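Local coordinates for 5-formaminoimidazole-4-carboxamide-1-(Beta)-D-ribofuranosyl 5'-monophosphate synthetase (PDB 2PBZ), which binds ATP and is probably a magnesium- or manganese-dependent carbon-nitrogen ligase of purine (IMP) biosynthesis, at residues 166-177 with 246-257. Numbering follows the deposited sequence.
Sequences IPGVYLYVHFFY and VIGPFALHFAYD. With ATP (adenosine-5'-triphosphate), chain D.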
ATOM      1  N   ILE A 166     -12.273 -11.734  17.756  1.00 65.44           N
ATOM      2  CA  ILE A 166     -11.177 -10.833  18.085  1.00 65.64           C
ATOM      3  C   ILE A 166     -11.116  -9.681  17.093  1.00 65.42           C
ATOM      4  O   ILE A 166     -10.916  -9.894  15.896  1.00 66.66           O
ATOM      5  CB  ILE A 166      -9.818 -11.562  18.070  1.00 64.93           C
ATOM      6  CG1 ILE A 166      -9.831 -12.727  19.068  1.00 64.86           C
ATOM      7  CG2 ILE A 166      -8.712 -10.585  18.412  1.00 64.62           C
ATOM      8  CD1 ILE A 166      -8.627 -13.657  18.940  1.00 65.49           C
ATOM      9  N   PRO A 167     -11.305  -8.440  17.572  1.00 65.10           N
ATOM     10  CA  PRO A 167     -11.248  -7.302  16.646  1.00 64.77           C
ATOM     11  C   PRO A 167      -9.836  -6.747  16.675  1.00 63.89           C
ATOM     12  O   PRO A 167      -9.233  -6.670  17.743  1.00 64.90           O
ATOM     13  CB  PRO A 167     -12.259  -6.315  17.238  1.00 64.41           C
ATOM     14  CG  PRO A 167     -12.987  -7.132  18.360  1.00 64.70           C
ATOM     15  CD  PRO A 167     -11.901  -8.030  18.847  1.00 64.39           C
ATOM     16  N   GLY A 168      -9.266  -6.403  15.528  1.00 62.74           N
ATOM     17  CA  GLY A 168      -7.930  -5.840  15.602  1.00 62.34           C
ATOM     18  C   GLY A 168      -6.903  -6.311  14.607  1.00 61.24           C
ATOM     19  O   GLY A 168      -6.128  -7.214  14.885  1.00 62.75           O
ATOM     20  N   VAL A 169      -6.887  -5.663  13.451  1.00 60.29           N
ATOM     21  CA  VAL A 169      -5.958  -5.966  12.384  1.00 58.50           C
ATOM     22  C   VAL A 169      -5.476  -7.410  12.261  1.00 57.25           C
ATOM     23  O   VAL A 169      -4.902  -8.012  13.189  1.00 56.41           O
ATOM     24  CB  VAL A 169      -4.718  -5.038  12.437  1.00 58.52           C
ATOM     25  CG1 VAL A 169      -3.906  -5.303  13.672  1.00 57.58           C
ATOM     26  CG2 VAL A 169      -3.881  -5.246  11.185  1.00 58.86           C
ATOM     27  N   TYR A 170      -5.719  -7.955  11.075  1.00 55.40           N
ATOM     28  CA  TYR A 170      -5.320  -9.305  10.747  1.00 52.93           C
ATOM     29  C   TYR A 170      -4.119  -9.225   9.827  1.00 51.95           C
ATOM     30  O   TYR A 170      -4.169  -8.642   8.743  1.00 50.85           O
ATOM     31  CB  TYR A 170      -6.492 -10.059  10.121  1.00 51.57           C
ATOM     32  CG  TYR A 170      -7.426 -10.535  11.202  1.00 51.81           C
ATOM     33  CD1 TYR A 170      -8.188  -9.625  11.937  1.00 52.13           C
ATOM     34  CD2 TYR A 170      -7.441 -11.875  11.596  1.00 50.37           C
ATOM     35  CE1 TYR A 170      -8.930 -10.033  13.044  1.00 52.00           C
ATOM     36  CE2 TYR A 170      -8.178 -12.289  12.704  1.00 50.39           C
ATOM     37  CZ  TYR A 170      -8.915 -11.367  13.427  1.00 51.61           C
ATOM     38  OH  TYR A 170      -9.601 -11.769  14.548  1.00 50.84           O
ATOM     39  N   LEU A 171      -3.029  -9.812  10.307  1.00 50.73           N
ATOM     40  CA  LEU A 171      -1.761  -9.800   9.610  1.00 49.25           C
ATOM     41  C   LEU A 171      -1.359 -11.146   9.057  1.00 46.81           C
ATOM     42  O   LEU A 171      -1.467 -12.170   9.720  1.00 46.18           O
ATOM     43  CB  LEU A 171      -0.695  -9.290  10.572  1.00 50.84           C
ATOM     44  CG  LEU A 171      -1.060  -7.924  11.163  1.00 50.90           C
ATOM     45  CD1 LEU A 171      -0.187  -7.655  12.388  1.00 51.53           C
ATOM     46  CD2 LEU A 171      -0.893  -6.832  10.103  1.00 50.74           C
ATOM     47  N   TYR A 172      -0.874 -11.123   7.830  1.00 45.05           N
ATOM     48  CA  TYR A 172      -0.461 -12.336   7.162  1.00 44.09           C
ATOM     49  C   TYR A 172       1.034 -12.248   6.878  1.00 44.78           C
ATOM     50  O   TYR A 172       1.474 -11.553   5.966  1.00 45.11           O
ATOM     51  CB  TYR A 172      -1.298 -12.514   5.889  1.00 42.13           C
ATOM     52  CG  TYR A 172      -2.776 -12.542   6.194  1.00 41.13           C
ATOM     53  CD1 TYR A 172      -3.444 -11.379   6.577  1.00 41.40           C
ATOM     54  CD2 TYR A 172      -3.483 -13.742   6.222  1.00 40.46           C
ATOM     55  CE1 TYR A 172      -4.779 -11.413   6.998  1.00 40.05           C
ATOM     56  CE2 TYR A 172      -4.826 -13.786   6.637  1.00 40.56           C
ATOM     57  CZ  TYR A 172      -5.467 -12.618   7.031  1.00 40.26           C
ATOM     58  OH  TYR A 172      -6.770 -12.660   7.486  1.00 39.45           O
ATOM     59  N   VAL A 173       1.813 -12.957   7.687  1.00 44.21           N
ATOM     60  CA  VAL A 173       3.258 -12.938   7.564  1.00 43.40           C
ATOM     61  C   VAL A 173       3.766 -13.960   6.574  1.00 43.22           C
ATOM     62  O   VAL A 173       3.456 -15.137   6.663  1.00 44.63           O
ATOM     63  CB  VAL A 173       3.922 -13.181   8.928  1.00 42.19           C
ATOM     64  CG1 VAL A 173       5.407 -12.803   8.863  1.00 41.22           C
ATOM     65  CG2 VAL A 173       3.198 -12.370   9.995  1.00 41.95           C
ATOM     66  N   HIS A 174       4.570 -13.501   5.638  1.00 42.00           N
ATOM     67  CA  HIS A 174       5.118 -14.360   4.607  1.00 42.03           C
ATOM     68  C   HIS A 174       6.567 -14.750   4.901  1.00 41.02           C
ATOM     69  O   HIS A 174       7.402 -13.895   5.217  1.00 40.57           O
ATOM     70  CB  HIS A 174       5.023 -13.630   3.265  1.00 43.76           C
ATOM     71  CG  HIS A 174       3.648 -13.115   2.968  1.00 46.68           C
ATOM     72  ND1 HIS A 174       2.602 -13.946   2.626  1.00 46.95           N
ATOM     73  CD2 HIS A 174       3.130 -11.865   3.032  1.00 47.58           C
ATOM     74  CE1 HIS A 174       1.499 -13.231   2.497  1.00 47.41           C
ATOM     75  NE2 HIS A 174       1.790 -11.966   2.740  1.00 48.42           N
ATOM     76  N   PHE A 175       6.858 -16.043   4.789  1.00 39.34           N
ATOM     77  CA  PHE A 175       8.208 -16.557   5.036  1.00 38.98           C
ATOM     78  C   PHE A 175       8.715 -17.395   3.882  1.00 40.06           C
ATOM     79  O   PHE A 175       7.945 -17.905   3.066  1.00 39.68           O
ATOM     80  CB  PHE A 175       8.257 -17.460   6.270  1.00 37.74           C
ATOM     81  CG  PHE A 175       8.013 -16.761   7.564  1.00 36.82           C
ATOM     82  CD1 PHE A 175       6.785 -16.866   8.205  1.00 35.56           C
ATOM     83  CD2 PHE A 175       9.041 -16.048   8.186  1.00 37.19           C
ATOM     84  CE1 PHE A 175       6.575 -16.284   9.453  1.00 35.04           C
ATOM     85  CE2 PHE A 175       8.849 -15.456   9.436  1.00 36.40           C
ATOM     86  CZ  PHE A 175       7.614 -15.577  10.071  1.00 36.55           C
ATOM     87  N   PHE A 176      10.025 -17.557   3.836  1.00 41.08           N
ATOM     88  CA  PHE A 176      10.628 -18.387   2.812  1.00 41.42           C
ATOM     89  C   PHE A 176      11.831 -19.056   3.429  1.00 41.42           C
ATOM     90  O   PHE A 176      12.860 -18.418   3.610  1.00 40.80           O
ATOM     91  CB  PHE A 176      11.073 -17.556   1.607  1.00 40.45           C
ATOM     92  CG  PHE A 176      11.552 -18.385   0.445  1.00 41.53           C
ATOM     93  CD1 PHE A 176      10.690 -18.695  -0.609  1.00 41.65           C
ATOM     94  CD2 PHE A 176      12.861 -18.862   0.400  1.00 40.50           C
ATOM     95  CE1 PHE A 176      11.122 -19.462  -1.691  1.00 42.26           C
ATOM     96  CE2 PHE A 176      13.312 -19.635  -0.680  1.00 41.51           C
ATOM     97  CZ  PHE A 176      12.438 -19.934  -1.728  1.00 42.40           C
ATOM     98  N   TYR A 177      11.708 -20.328   3.788  1.00 42.29           N
ATOM     99  CA  TYR A 177      12.866 -21.002   4.340  1.00 42.97           C
ATOM    100  C   TYR A 177      13.631 -21.557   3.152  1.00 42.51           C
ATOM    101  O   TYR A 177      13.061 -22.247   2.329  1.00 42.11           O
ATOM    102  CB  TYR A 177      12.478 -22.149   5.264  1.00 45.52           C
ATOM    103  CG  TYR A 177      13.712 -22.896   5.692  1.00 48.59           C
ATOM    104  CD1 TYR A 177      14.674 -22.273   6.483  1.00 49.20           C
ATOM    105  CD2 TYR A 177      13.985 -24.172   5.194  1.00 50.17           C
ATOM    106  CE1 TYR A 177      15.882 -22.890   6.762  1.00 52.50           C
ATOM    107  CE2 TYR A 177      15.198 -24.800   5.469  1.00 52.80           C
ATOM    108  CZ  TYR A 177      16.141 -24.150   6.252  1.00 53.71           C
ATOM    109  OH  TYR A 177      17.338 -24.747   6.519  1.00 54.94           O
ATOM    110  N   VAL A 246       8.681 -27.947   5.032  1.00 52.06           N
ATOM    111  CA  VAL A 246       8.754 -26.550   4.594  1.00 51.53           C
ATOM    112  C   VAL A 246       9.999 -26.207   3.814  1.00 51.05           C
ATOM    113  O   VAL A 246      11.053 -25.929   4.409  1.00 51.81           O
ATOM    114  CB  VAL A 246       8.685 -25.575   5.792  1.00 51.91           C
ATOM    115  CG1 VAL A 246       8.739 -24.138   5.303  1.00 52.22           C
ATOM    116  CG2 VAL A 246       7.422 -25.812   6.576  1.00 52.38           C
ATOM    117  N   ILE A 247       9.882 -26.196   2.490  1.00 49.88           N
ATOM    118  CA  ILE A 247      11.029 -25.880   1.666  1.00 50.12           C
ATOM    119  C   ILE A 247      10.993 -24.498   1.043  1.00 50.53           C
ATOM    120  O   ILE A 247      12.019 -23.842   0.943  1.00 51.89           O
ATOM    121  CB  ILE A 247      11.237 -26.941   0.575  1.00 49.86           C
ATOM    122  CG1 ILE A 247      11.802 -28.211   1.213  1.00 48.77           C
ATOM    123  CG2 ILE A 247      12.181 -26.426  -0.494  1.00 48.97           C
ATOM    124  CD1 ILE A 247      12.053 -29.317   0.227  1.00 49.79           C
ATOM    125  N   GLY A 248       9.832 -24.025   0.627  1.00 49.26           N
ATOM    126  CA  GLY A 248       9.839 -22.698   0.041  1.00 48.93           C
ATOM    127  C   GLY A 248       9.061 -21.676   0.838  1.00 47.41           C
ATOM    128  O   GLY A 248       9.434 -21.326   1.953  1.00 46.69           O
ATOM    129  N   PRO A 249       7.967 -21.161   0.261  1.00 47.01           N
ATOM    130  CA  PRO A 249       7.142 -20.169   0.952  1.00 46.14           C
ATOM    131  C   PRO A 249       6.107 -20.784   1.895  1.00 44.36           C
ATOM    132  O   PRO A 249       5.656 -21.910   1.704  1.00 44.77           O
ATOM    133  CB  PRO A 249       6.485 -19.411  -0.208  1.00 44.87           C
ATOM    134  CG  PRO A 249       6.277 -20.475  -1.210  1.00 45.69           C
ATOM    135  CD  PRO A 249       7.597 -21.240  -1.165  1.00 46.48           C
ATOM    136  N   PHE A 250       5.746 -20.036   2.923  1.00 42.51           N
ATOM    137  CA  PHE A 250       4.706 -20.467   3.841  1.00 40.90           C
ATOM    138  C   PHE A 250       4.300 -19.210   4.577  1.00 40.52           C
ATOM    139  O   PHE A 250       5.024 -18.217   4.556  1.00 39.05           O
ATOM    140  CB  PHE A 250       5.194 -21.596   4.791  1.00 40.17           C
ATOM    141  CG  PHE A 250       6.205 -21.162   5.827  1.00 38.74           C
ATOM    142  CD1 PHE A 250       5.817 -20.940   7.139  1.00 37.77           C
ATOM    143  CD2 PHE A 250       7.546 -21.006   5.496  1.00 39.14           C
ATOM    144  CE1 PHE A 250       6.753 -20.567   8.113  1.00 38.89           C
ATOM    145  CE2 PHE A 250       8.486 -20.637   6.452  1.00 39.64           C
ATOM    146  CZ  PHE A 250       8.088 -20.417   7.766  1.00 39.48           C
ATOM    147  N   ALA A 251       3.130 -19.230   5.195  1.00 40.54           N
ATOM    148  CA  ALA A 251       2.672 -18.056   5.913  1.00 41.17           C
ATOM    149  C   ALA A 251       1.924 -18.394   7.182  1.00 41.53           C
ATOM    150  O   ALA A 251       1.208 -19.394   7.260  1.00 42.21           O
ATOM    151  CB  ALA A 251       1.795 -17.204   5.009  1.00 40.77           C
ATOM    152  N   LEU A 252       2.108 -17.546   8.181  1.00 40.49           N
ATOM    153  CA  LEU A 252       1.421 -17.708   9.445  1.00 40.34           C
ATOM    154  C   LEU A 252       0.379 -16.594   9.475  1.00 40.07           C
ATOM    155  O   LEU A 252       0.665 -15.454   9.121  1.00 39.93           O
ATOM    156  CB  LEU A 252       2.412 -17.565  10.598  1.00 41.25           C
ATOM    157  CG  LEU A 252       3.575 -18.558  10.547  1.00 40.66           C
ATOM    158  CD1 LEU A 252       4.558 -18.282  11.660  1.00 40.44           C
ATOM    159  CD2 LEU A 252       3.024 -19.966  10.652  1.00 40.97           C
ATOM    160  N   HIS A 253      -0.844 -16.932   9.851  1.00 39.43           N
ATOM    161  CA  HIS A 253      -1.911 -15.946   9.904  1.00 40.53           C
ATOM    162  C   HIS A 253      -2.206 -15.561  11.356  1.00 41.62           C
ATOM    163  O   HIS A 253      -2.369 -16.419  12.218  1.00 41.91           O
ATOM    164  CB  HIS A 253      -3.159 -16.506   9.201  1.00 40.22           C
ATOM    165  CG  HIS A 253      -2.919 -16.888   7.771  1.00 40.32           C
ATOM    166  ND1 HIS A 253      -3.863 -17.525   6.994  1.00 39.67           N
ATOM    167  CD2 HIS A 253      -1.835 -16.713   6.975  1.00 39.76           C
ATOM    168  CE1 HIS A 253      -3.373 -17.727   5.783  1.00 40.38           C
ATOM    169  NE2 HIS A 253      -2.144 -17.245   5.748  1.00 40.31           N
ATOM    170  N   PHE A 254      -2.270 -14.265  11.626  1.00 42.09           N
ATOM    171  CA  PHE A 254      -2.504 -13.811  12.989  1.00 44.55           C
ATOM    172  C   PHE A 254      -3.575 -12.777  13.169  1.00 44.92           C
ATOM    173  O   PHE A 254      -3.955 -12.072  12.246  1.00 46.34           O
ATOM    174  CB  PHE A 254      -1.239 -13.201  13.598  1.00 45.98           C
ATOM    175  CG  PHE A 254      -0.140 -14.175  13.843  1.00 47.03           C
ATOM    176  CD1 PHE A 254       0.894 -14.332  12.915  1.00 46.12           C
ATOM    177  CD2 PHE A 254      -0.105 -14.905  15.029  1.00 46.04           C
ATOM    178  CE1 PHE A 254       1.957 -15.205  13.183  1.00 46.14           C
ATOM    179  CE2 PHE A 254       0.950 -15.775  15.305  1.00 45.49           C
ATOM    180  CZ  PHE A 254       1.980 -15.924  14.386  1.00 45.13           C
ATOM    181  N   ALA A 255      -4.013 -12.670  14.411  1.00 44.90           N
ATOM    182  CA  ALA A 255      -5.004 -11.699  14.820  1.00 47.40           C
ATOM    183  C   ALA A 255      -4.227 -10.901  15.854  1.00 49.51           C
ATOM    184  O   ALA A 255      -3.789 -11.462  16.861  1.00 50.80           O
ATOM    185  CB  ALA A 255      -6.186 -12.390  15.467  1.00 46.51           C
ATOM    186  N   TYR A 256      -4.010  -9.613  15.612  1.00 51.11           N
ATOM    187  CA  TYR A 256      -3.271  -8.833  16.591  1.00 52.97           C
ATOM    188  C   TYR A 256      -4.223  -8.126  17.560  1.00 54.70           C
ATOM    189  O   TYR A 256      -4.929  -7.182  17.197  1.00 55.73           O
ATOM    190  CB  TYR A 256      -2.348  -7.827  15.910  1.00 52.02           C
ATOM    191  CG  TYR A 256      -1.323  -7.270  16.861  1.00 52.40           C
ATOM    192  CD1 TYR A 256      -0.414  -8.108  17.500  1.00 52.36           C
ATOM    193  CD2 TYR A 256      -1.287  -5.918  17.160  1.00 52.44           C
ATOM    194  CE1 TYR A 256       0.507  -7.615  18.421  1.00 52.09           C
ATOM    195  CE2 TYR A 256      -0.365  -5.408  18.087  1.00 53.10           C
ATOM    196  CZ  TYR A 256       0.531  -6.269  18.717  1.00 52.28           C
ATOM    197  OH  TYR A 256       1.437  -5.785  19.638  1.00 50.55           O
ATOM    198  N   ASP A 257      -4.225  -8.630  18.791  1.00 56.45           N
ATOM    199  CA  ASP A 257      -5.056  -8.158  19.915  1.00 57.05           C
ATOM    200  C   ASP A 257      -4.201  -7.097  20.557  1.00 56.59           C
ATOM    201  O   ASP A 257      -4.667  -6.117  21.107  1.00 56.28           O
ATOM    202  CB  ASP A 257      -5.196  -9.300  20.938  1.00 58.03           C
ATOM    203  CG  ASP A 257      -6.621  -9.567  21.351  1.00 58.81           C
ATOM    204  OD1 ASP A 257      -6.805 -10.427  22.246  1.00 59.13           O
ATOM    205  OD2 ASP A 257      -7.544  -8.942  20.790  1.00 59.83           O
TER
HETATM  206  PG  ATP D 400     -10.147 -20.282   3.756  1.00 92.29           P
HETATM  207  O1G ATP D 400      -9.781 -21.321   4.809  1.00 92.23           O
HETATM  208  O2G ATP D 400     -11.377 -20.889   2.826  1.00 89.97           O
HETATM  209  O3G ATP D 400      -8.851 -19.956   2.805  1.00 90.78           O
HETATM  210  PB  ATP D 400      -9.439 -18.272   5.424  1.00 80.79           P
HETATM  211  O1B ATP D 400      -9.067 -19.241   6.484  1.00 81.49           O
HETATM  212  O2B ATP D 400      -8.145 -17.917   4.508  1.00 80.94           O
HETATM  213  O3B ATP D 400     -10.631 -18.901   4.493  1.00 86.40           O
HETATM  214  PA  ATP D 400      -9.130 -16.017   7.070  1.00 74.18           P
HETATM  215  O1A ATP D 400      -7.875 -15.557   6.433  1.00 74.88           O
HETATM  216  O2A ATP D 400      -8.805 -16.847   8.406  1.00 74.00           O
HETATM  217  O3A ATP D 400     -10.073 -16.924   6.052  1.00 78.08           O
HETATM  218  O5' ATP D 400     -10.113 -14.780   7.380  1.00 71.76           O
HETATM  219  C5' ATP D 400      -9.497 -13.803   8.164  1.00 70.05           C
HETATM  220  C4' ATP D 400     -10.557 -12.719   8.298  1.00 67.80           C
HETATM  221  O4' ATP D 400     -11.769 -13.213   8.960  1.00 65.41           O
HETATM  222  C3' ATP D 400     -10.049 -11.502   9.071  1.00 66.49           C
HETATM  223  O3' ATP D 400     -10.086 -10.375   8.233  1.00 67.23           O
HETATM  224  C2' ATP D 400     -10.959 -11.341  10.268  1.00 66.05           C
HETATM  225  O2' ATP D 400     -11.640 -10.073  10.206  1.00 65.55           O
HETATM  226  C1' ATP D 400     -11.938 -12.529  10.226  1.00 65.07           C
HETATM  227  N9  ATP D 400     -11.615 -13.408  11.373  1.00 64.36           N
HETATM  228  C8  ATP D 400     -10.898 -14.589  11.355  1.00 63.82           C
HETATM  229  N7  ATP D 400     -10.812 -15.087  12.543  1.00 64.27           N
HETATM  230  C5  ATP D 400     -11.454 -14.266  13.415  1.00 65.37           C
HETATM  231  C6  ATP D 400     -11.707 -14.280  14.823  1.00 66.01           C
HETATM  232  N6  ATP D 400     -11.216 -15.331  15.604  1.00 66.30           N
HETATM  233  N1  ATP D 400     -12.423 -13.240  15.379  1.00 66.34           N
HETATM  234  C2  ATP D 400     -12.900 -12.223  14.635  1.00 64.76           C
HETATM  235  N3  ATP D 400     -12.686 -12.186  13.310  1.00 64.13           N
HETATM  236  C4  ATP D 400     -11.989 -13.176  12.675  1.00 64.67           C
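The floor of the ATP site is made where strand 170-177 pairs antiparallel with strand 249-255, and the Tyr170 ring lies between Ala255 and the nucleotide. One face of that ring takes Ala255 CA, 4.1 Å from the centroid; over the opposite face sits the ribose, its C2' above the ring centre. With CG anti to the carbonyl carbon (chi1 -80°), the ring runs back toward the adenine, and Tyr170 OH gives a hydrogen bond of 2.7 Å to Ile166 O, which pins the hydroxyl end, while Ala255 on one face and the ribose on the other hold the ring's rotation. Ile166 N in turn donates to ATP N1 at 2.8 Å, so the same residue reads the base and steadies the tyrosine. A leucine in place of Tyr170 would probably leave Ile166 O without this bond and the ribose without its flat support. Two residues on, Tyr172 turns the edge bearing CD2 toward the face of His253 in a T-shaped pair, CD2 to His253 CD2 3.5 Å with the planes at 59°, while Tyr172 OH makes a long hydrogen bond of 3.3 Å to ATP O1A. His253 NE2 is held by Asp270, and Arg192 makes a cation-pi contact with Tyr172.

The other face of the sheet is apolar: the Phe175 and Phe250 rings, planes 17° apart, are offset so far that they scarcely overlap, and Phe175 CE1 meets Leu252 CD1 at 3.6 Å. Phe234 packs against Phe250 from outside the pair. Paired backbone bonds at Leu171-Phe254, Val173-Leu252 and Phe175-Phe250 hold the ladder, prolonged at one end by Tyr256 N to Val169 O (3.0 Å) and at the other by Tyr177 N to Gly248 O (3.1 Å). This sheet walls one side of the cleft, the smaller antiparallel sheet of strands 128-131, 147-148 and 161-164 probably the other; ATP held between two such sheets is the hallmark of the ATP-grasp fold.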